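Local coordinates for putative nucleic acid-binding lipoprotein (PDB 3F1Z) that is of unknown function but is a putative lipoprotein with an OB-fold, which suggests that it may bind nucleic acid, at residues W51-G56 with V108-G113; R55-D60 with T76-Q81; K86-N91 with S121-L126. All blocks are in the same frame, centred on the assembly; numbering follows the deposited sequence.

How the contacts relate
Strand 51-65 starts the network and is used twice. Its segment 55-60 pairs with 76-81 in contact 2, closing a hairpin of 15 intervening residues, while 51-56 pairs with 108-113, closing the longer loop of contact 1. The two start from the same stretch, sharing Arg55 and Gly56, and contact 2 closes first, its second segment lying inside the loop of contact 1. Contact 3 opens at 86-91, after contact 2 has closed, and ends at 121-126, beyond contact 1, which it therefore crosses. Met77 touches Ile111 between contacts 1 and 2, and Phe90 touches Ile111 between contacts 1 and 3. Together the three tie the strands of the OB-fold around a common apolar interior.

Contact 1 (W51-G56 with V108-G113); sequences WVKVRG and VATIVG
Lys53 lays its aliphatic stem obliquely across the side chains of Thr110 and Val112, CG coming within 3.5 Å of Thr110 CG2 and 3.8 Å of Val112 CG2. CG stands anti to the backbone N (chi1 -174°), which brings it to both methyl groups; farther out the chain bends, and NZ bonds to the carbonyl of Val21. Beneath these side chains lies the firmly held part of the contact. Three antiparallel hydrogen-bonded pairs, Val52 with Gly113, Val54 with Ile111 and Gly56 with Ala109, each give two backbone bonds. The straightest runs from Val54 N to Ile111 O, 2.9 Å long with 174° at the hydrogen. Between them, in the non-hydrogen-bonded pairs Lys53 with Val112 and Arg55 with Thr110, CA-H groups point at the carbonyls of the adjoining pairs. On the other face Val52, Val54 and Ile111 are buried: Val54 meets Leu88 and Val29, and Ile111 meets Phe90 and Phe92.

Packing is less enclosed at the two ends. The exposed Val108 places CG1 4.0 Å above one face of the Arg55 guanidinium, displaced toward its rim, while NH1 turns to a salt bridge with Glu80. At the opposite end the partly exposed Trp51 approaches obliquely, its CE3 3.5 Å from Gly113 C and 3.8 Å from Val112 CG1. Val52, Val54, Ala109 and Ile111 face the apolar interior, and the antiparallel pairing of the first strand with the fourth is characteristic of the OB-fold barrel.

Contact 2 (R55-D60 with T76-Q81); sequences RGVIVD and TMRDEQ
Thr76 O is gripped by two successive amides, Val59 N at 2.9 Å and, by a weak bond, Asp60 N at 3.4 Å. Both residues thus face Thr76, a classic beta bulge that shifts the register by one; the return bond, Thr76 N to Asp60 O, is 2.8 Å long and nearly straight at 171°. Before the bulge, Val57 and Arg78 form an antiparallel hydrogen-bonded pair. Their side chains lie side by side, Val57 CB resting 3.9 Å above the centre of one guanidinium face, while Arg78 NH1 donates to Asp79 O. In OB-folds a glycine or a beta bulge commonly lets the long first strand curve round the barrel; this strand has both, Gly56 and the Val59-Asp60 bulge. At Gly56, which has no side chain, selenomethionine Met77 lies against the backbone, with SE 3.6 Å from Gly56 N; its CE reaches Ile58 CD1 on the apolar face. Past the strand end, a water accepts from Glu80 N and donates to Arg55 O, linking the two segments. Arg55 NH1 meets Glu80 OE1 in a 2.7 Å salt bridge, from above the carboxylate plane, and the two flat groups stand 87° apart.

Contact 3 (K86-N91 with S121-L126); sequences KRLTFN and STIPTL
Opposed first torsions bring the hydroxyls of Thr89 and Thr125 together: OG1 of Thr89 lies between its backbone N and carbonyl carbon (chi1 55°), whereas OG1 of Thr125 is anti to its carbonyl carbon (chi1 -63°). The two oxygens share a 2.8 Å hydrogen bond in which either could be the donor. Beside them the backbones run parallel, the pairing characteristic of the third and fifth strands of an OB-fold. The backbone of Leu126 is held at both N and O, N donating to Thr89 O at 2.9 Å and O accepting from Asn91 N at 2.8 Å. On the other face of the sheet Phe90 and Leu126 lie side by side, pointing the same way, and Leu126 CD1 comes obliquely to ring atom CE2 at 3.7 Å. The same methyl also meets Leu88 CD2, at 4.1 Å. Toward the start of both segments no backbone bond joins them: Ile123 sets CG2 3.5 Å from Arg87 O and CD1 3.9 Å from Lys86 CB, while Lys86 NZ hydrogen-bonds to Thr37 OG1. With two backbone bonds and one hydroxyl pair, the polar hold is confined to Thr89-Asn91 and Thr125-Leu126; the Ile123 end rests on van der Waals contact, while Leu126 is packed into the apolar side of the sheet.

Contact 1 (W51-G56 with V108-G113)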
# COMPACT_ATOMS: atom_id res chain seq x y z
N TRP A 51 4.21 -8.56 -5.07
CA TRP A 51 3.57 -8.22 -3.83
C TRP A 51 4.62 -7.73 -2.88
O TRP A 51 5.68 -8.29 -2.82
CB TRP A 51 2.90 -9.46 -3.25
CG TRP A 51 1.76 -9.98 -4.10
CD1 TRP A 51 1.86 -10.86 -5.15
CD2 TRP A 51 0.37 -9.66 -3.96
NE1 TRP A 51 0.60 -11.11 -5.66
CE2 TRP A 51 -0.33 -10.39 -4.96
CE3 TRP A 51 -0.35 -8.84 -3.10
CZ2 TRP A 51 -1.71 -10.30 -5.12
CZ3 TRP A 51 -1.74 -8.74 -3.26
CH2 TRP A 51 -2.41 -9.48 -4.26
N VAL A 52 4.31 -6.68 -2.13
CA VAL A 52 5.22 -6.17 -1.15
C VAL A 52 4.49 -6.02 0.18
O VAL A 52 3.29 -5.79 0.20
CB VAL A 52 5.88 -4.86 -1.60
CG1 VAL A 52 6.78 -5.13 -2.86
CG2 VAL A 52 4.85 -3.79 -1.84
N LYS A 53 5.23 -6.18 1.28
CA LYS A 53 4.71 -6.06 2.65
C LYS A 53 5.37 -4.82 3.26
O LYS A 53 6.60 -4.80 3.49
CB LYS A 53 5.02 -7.35 3.43
CG LYS A 53 4.39 -7.37 4.79
CD LYS A 53 4.36 -8.75 5.44
CE LYS A 53 5.64 -9.15 6.07
NZ LYS A 53 5.47 -10.39 6.90
N VAL A 54 4.59 -3.77 3.46
CA VAL A 54 5.14 -2.45 3.89
C VAL A 54 4.57 -2.07 5.24
O VAL A 54 3.36 -2.18 5.48
CB VAL A 54 4.81 -1.35 2.86
CG1 VAL A 54 5.46 0.03 3.25
CG2 VAL A 54 5.25 -1.76 1.47
N ARG A 55 5.45 -1.62 6.13
CA ARG A 55 5.09 -1.23 7.49
C ARG A 55 5.20 0.28 7.59
O ARG A 55 6.10 0.87 7.01
CB ARG A 55 6.04 -1.90 8.46
CG ARG A 55 5.88 -1.57 9.92
CD ARG A 55 6.76 -2.54 10.69
NE ARG A 55 6.68 -2.38 12.12
CZ ARG A 55 7.40 -1.49 12.76
NH1 ARG A 55 8.20 -0.75 12.06
NH2 ARG A 55 7.32 -1.34 14.06
N GLY A 56 4.28 0.91 8.33
CA GLY A 56 4.23 2.39 8.40
C GLY A 56 3.11 2.89 9.30
O GLY A 56 2.42 2.12 9.93
N VAL A 108 0.48 2.30 13.75
CA VAL A 108 1.39 1.61 12.87
C VAL A 108 0.64 0.42 12.30
O VAL A 108 -0.15 -0.20 13.00
CB VAL A 108 2.67 1.15 13.64
CG1 VAL A 108 3.54 0.27 12.79
CG2 VAL A 108 3.47 2.35 14.12
N ALA A 109 0.82 0.12 11.03
CA ALA A 109 0.21 -1.07 10.44
C ALA A 109 1.17 -1.65 9.41
O ALA A 109 2.09 -0.97 8.99
CB ALA A 109 -1.11 -0.76 9.78
N THR A 110 0.91 -2.89 9.02
CA THR A 110 1.65 -3.59 8.01
C THR A 110 0.63 -4.11 7.05
O THR A 110 -0.30 -4.81 7.45
CB THR A 110 2.45 -4.76 8.58
OG1 THR A 110 3.29 -4.26 9.63
CG2 THR A 110 3.36 -5.42 7.50
N ILE A 111 0.84 -3.80 5.78
CA ILE A 111 -0.09 -4.17 4.73
C ILE A 111 0.65 -4.75 3.53
O ILE A 111 1.70 -4.24 3.12
CB ILE A 111 -0.86 -2.91 4.29
CG1 ILE A 111 -1.51 -2.24 5.51
CG2 ILE A 111 -1.91 -3.24 3.20
CD1 ILE A 111 -2.35 -1.01 5.22
N VAL A 112 0.14 -5.85 3.01
CA VAL A 112 0.66 -6.49 1.82
C VAL A 112 -0.17 -5.95 0.67
O VAL A 112 -1.39 -5.86 0.79
CB VAL A 112 0.48 -8.00 1.84
CG1 VAL A 112 1.01 -8.66 0.48
CG2 VAL A 112 1.25 -8.51 2.93
N GLY A 113 0.46 -5.61 -0.44
CA GLY A 113 -0.26 -5.09 -1.58
C GLY A 113 0.50 -5.43 -2.83
O GLY A 113 1.69 -5.79 -2.74

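Contact 2 (R55-D60 with T76-Q81)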
# COMPACT_ATOMS: atom_id res chain seq x y z
N ARG A 55 5.45 -1.62 6.13
CA ARG A 55 5.09 -1.23 7.49
C ARG A 55 5.20 0.28 7.59
O ARG A 55 6.10 0.87 7.01
CB ARG A 55 6.04 -1.90 8.46
CG ARG A 55 5.88 -1.57 9.92
CD ARG A 55 6.76 -2.54 10.69
NE ARG A 55 6.68 -2.38 12.12
CZ ARG A 55 7.40 -1.49 12.76
NH1 ARG A 55 8.20 -0.75 12.06
NH2 ARG A 55 7.32 -1.34 14.06
N GLY A 56 4.28 0.91 8.33
CA GLY A 56 4.23 2.39 8.40
C GLY A 56 3.11 2.89 9.30
O GLY A 56 2.42 2.12 9.93
N VAL A 57 2.95 4.20 9.36
CA VAL A 57 1.92 4.80 10.18
C VAL A 57 0.83 5.28 9.25
O VAL A 57 1.09 6.03 8.31
CB VAL A 57 2.43 5.99 11.04
CG1 VAL A 57 1.28 6.59 11.79
CG2 VAL A 57 3.48 5.54 12.03
N ILE A 58 -0.39 4.86 9.55
CA ILE A 58 -1.54 5.23 8.78
C ILE A 58 -1.86 6.67 9.14
O ILE A 58 -1.97 7.00 10.32
CB ILE A 58 -2.73 4.32 9.08
CG1 ILE A 58 -2.38 2.87 8.72
CG2 ILE A 58 -3.99 4.78 8.31
CD1 ILE A 58 -1.89 2.67 7.26
N VAL A 59 -1.97 7.52 8.13
CA VAL A 59 -2.29 8.93 8.32
C VAL A 59 -3.61 9.34 7.66
O VAL A 59 -4.07 10.47 7.86
CB VAL A 59 -1.16 9.85 7.79
CG1 VAL A 59 0.07 9.68 8.67
CG2 VAL A 59 -0.86 9.56 6.36
N ASP A 60 -4.21 8.47 6.87
CA ASP A 60 -5.52 8.79 6.33
C ASP A 60 -6.18 7.52 5.86
O ASP A 60 -5.55 6.66 5.27
CB ASP A 60 -5.43 9.79 5.20
CG ASP A 60 -6.81 10.28 4.75
OD1 ASP A 60 -7.43 11.05 5.53
OD2 ASP A 60 -7.26 9.91 3.61
N THR A 76 -3.70 5.74 3.40
CA THR A 76 -2.44 6.42 3.16
C THR A 76 -1.52 6.17 4.34
O THR A 76 -1.94 6.30 5.49
CB THR A 76 -2.63 7.94 3.01
OG1 THR A 76 -3.65 8.18 2.05
CG2 THR A 76 -1.35 8.64 2.56
N MSE A 77 -0.25 5.91 4.04
CA MSE A 77 0.73 5.49 5.03
C MSE A 77 1.98 6.34 4.92
O MSE A 77 2.44 6.60 3.80
CB MSE A 77 1.08 4.03 4.74
CG MSE A 77 1.99 3.38 5.73
SE MSE A 77 2.65 1.63 5.15
CE MSE A 77 1.22 0.52 5.90
N ARG A 78 2.53 6.77 6.06
CA ARG A 78 3.82 7.47 6.04
C ARG A 78 4.90 6.59 6.67
O ARG A 78 4.58 5.66 7.43
CB ARG A 78 3.75 8.77 6.82
CG ARG A 78 3.56 8.62 8.33
CD ARG A 78 3.95 9.93 9.01
NE ARG A 78 3.60 9.96 10.42
CZ ARG A 78 4.31 9.41 11.40
NH1 ARG A 78 5.44 8.75 11.14
NH2 ARG A 78 3.87 9.51 12.65
N ASP A 79 6.17 6.89 6.39
CA ASP A 79 7.26 6.16 7.01
C ASP A 79 7.18 6.25 8.55
O ASP A 79 6.97 7.31 9.13
CB ASP A 79 8.59 6.71 6.58
CG ASP A 79 9.75 5.81 6.98
OD1 ASP A 79 10.04 4.85 6.21
OD2 ASP A 79 10.36 6.06 8.07
N GLU A 80 7.37 5.12 9.21
CA GLU A 80 7.32 5.06 10.67
C GLU A 80 8.33 5.96 11.37
O GLU A 80 8.07 6.42 12.48
CB GLU A 80 7.59 3.64 11.12
CG GLU A 80 7.41 3.43 12.60
CD GLU A 80 8.34 2.42 13.11
OE1 GLU A 80 9.01 1.87 12.25
OE2 GLU A 80 8.44 2.21 14.33
N GLN A 81 9.48 6.20 10.77
CA GLN A 81 10.47 7.05 11.40
C GLN A 81 10.65 8.35 10.60
O GLN A 81 11.68 8.99 10.72
CB GLN A 81 11.81 6.29 11.52
CG GLN A 81 11.74 4.91 12.24
CD GLN A 81 13.15 4.24 12.39
OE1 GLN A 81 13.63 4.00 13.53
NE2 GLN A 81 13.83 4.01 11.24
O HOH W 1 7.82 2.78 7.62
O HOH W 2 -6.28 7.91 2.38

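Contact 3 (K86-N91 with S121-L126)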
# COMPACT_ATOMS: atom_id res chain seq x y z
N LYS A 86 7.44 11.23 1.68
CA LYS A 86 6.51 10.73 0.71
C LYS A 86 5.57 9.71 1.34
O LYS A 86 5.98 8.92 2.18
CB LYS A 86 7.26 10.11 -0.47
CG LYS A 86 8.03 11.13 -1.30
CD LYS A 86 8.72 10.48 -2.53
CE LYS A 86 9.55 11.54 -3.28
NZ LYS A 86 10.41 10.95 -4.36
N ARG A 87 4.32 9.72 0.91
CA ARG A 87 3.33 8.80 1.42
C ARG A 87 3.06 7.66 0.44
O ARG A 87 3.20 7.82 -0.78
CB ARG A 87 2.02 9.51 1.66
CG ARG A 87 2.06 10.80 2.48
CD ARG A 87 3.00 10.75 3.68
NE ARG A 87 2.56 11.66 4.74
CZ ARG A 87 3.35 12.27 5.62
NH1 ARG A 87 4.67 12.15 5.54
NH2 ARG A 87 2.81 13.04 6.55
N LEU A 88 2.65 6.52 0.98
CA LEU A 88 2.29 5.39 0.16
C LEU A 88 0.78 5.20 0.33
O LEU A 88 0.28 5.31 1.47
CB LEU A 88 3.06 4.18 0.64
CG LEU A 88 2.78 2.84 -0.03
CD1 LEU A 88 3.16 2.86 -1.49
CD2 LEU A 88 3.51 1.75 0.75
N THR A 89 0.05 4.94 -0.75
CA THR A 89 -1.38 4.73 -0.64
C THR A 89 -1.70 3.32 -1.09
O THR A 89 -0.96 2.74 -1.90
CB THR A 89 -2.18 5.67 -1.54
OG1 THR A 89 -1.68 5.50 -2.90
CG2 THR A 89 -2.04 7.15 -1.09
N PHE A 90 -2.81 2.79 -0.57
CA PHE A 90 -3.31 1.49 -0.86
C PHE A 90 -4.77 1.63 -1.25
O PHE A 90 -5.51 2.38 -0.64
CB PHE A 90 -3.28 0.63 0.39
CG PHE A 90 -1.92 0.39 0.94
CD1 PHE A 90 -1.28 1.36 1.68
CD2 PHE A 90 -1.32 -0.84 0.80
CE1 PHE A 90 -0.05 1.15 2.20
CE2 PHE A 90 -0.10 -1.07 1.34
CZ PHE A 90 0.54 -0.06 2.02
N ASN A 91 -5.22 0.84 -2.19
CA ASN A 91 -6.59 0.95 -2.68
C ASN A 91 -7.30 -0.34 -2.34
O ASN A 91 -7.01 -1.38 -2.94
CB ASN A 91 -6.56 1.15 -4.19
CG ASN A 91 -7.93 1.35 -4.78
OD1 ASN A 91 -8.89 0.82 -4.31
ND2 ASN A 91 -8.01 2.15 -5.84
N SER A 121 1.90 9.53 -12.15
CA SER A 121 2.28 9.50 -10.78
C SER A 121 3.71 8.99 -10.68
O SER A 121 4.24 8.46 -11.67
CB SER A 121 1.32 8.59 -10.02
OG SER A 121 1.71 8.63 -8.70
N THR A 122 4.34 9.23 -9.53
CA THR A 122 5.69 8.76 -9.26
C THR A 122 5.68 7.75 -8.12
O THR A 122 6.64 7.05 -7.88
CB THR A 122 6.64 9.89 -8.92
OG1 THR A 122 6.19 10.54 -7.73
CG2 THR A 122 6.70 10.90 -10.04
N ILE A 123 4.55 7.66 -7.43
CA ILE A 123 4.39 6.72 -6.32
C ILE A 123 3.27 5.75 -6.65
O ILE A 123 2.22 6.14 -7.16
CB ILE A 123 4.11 7.46 -4.99
CG1 ILE A 123 5.33 8.34 -4.67
CG2 ILE A 123 3.90 6.49 -3.89
CD1 ILE A 123 5.05 9.39 -3.62
N PRO A 124 3.51 4.48 -6.42
CA PRO A 124 2.45 3.52 -6.67
C PRO A 124 1.35 3.54 -5.63
O PRO A 124 1.59 3.87 -4.49
CB PRO A 124 3.17 2.17 -6.55
CG PRO A 124 4.33 2.41 -5.80
CD PRO A 124 4.74 3.84 -5.96
N THR A 125 0.14 3.24 -6.07
CA THR A 125 -0.98 2.97 -5.19
C THR A 125 -1.08 1.45 -5.23
O THR A 125 -1.35 0.86 -6.28
CB THR A 125 -2.28 3.63 -5.67
OG1 THR A 125 -2.11 5.05 -5.66
CG2 THR A 125 -3.42 3.27 -4.72
N LEU A 126 -0.79 0.82 -4.10
CA LEU A 126 -0.81 -0.63 -4.00
C LEU A 126 -2.27 -1.13 -4.07
O LEU A 126 -3.17 -0.52 -3.48
CB LEU A 126 -0.08 -1.10 -2.74
CG LEU A 126 1.43 -0.86 -2.79
CD1 LEU A 126 2.13 -1.39 -1.54
CD2 LEU A 126 2.01 -1.52 -4.01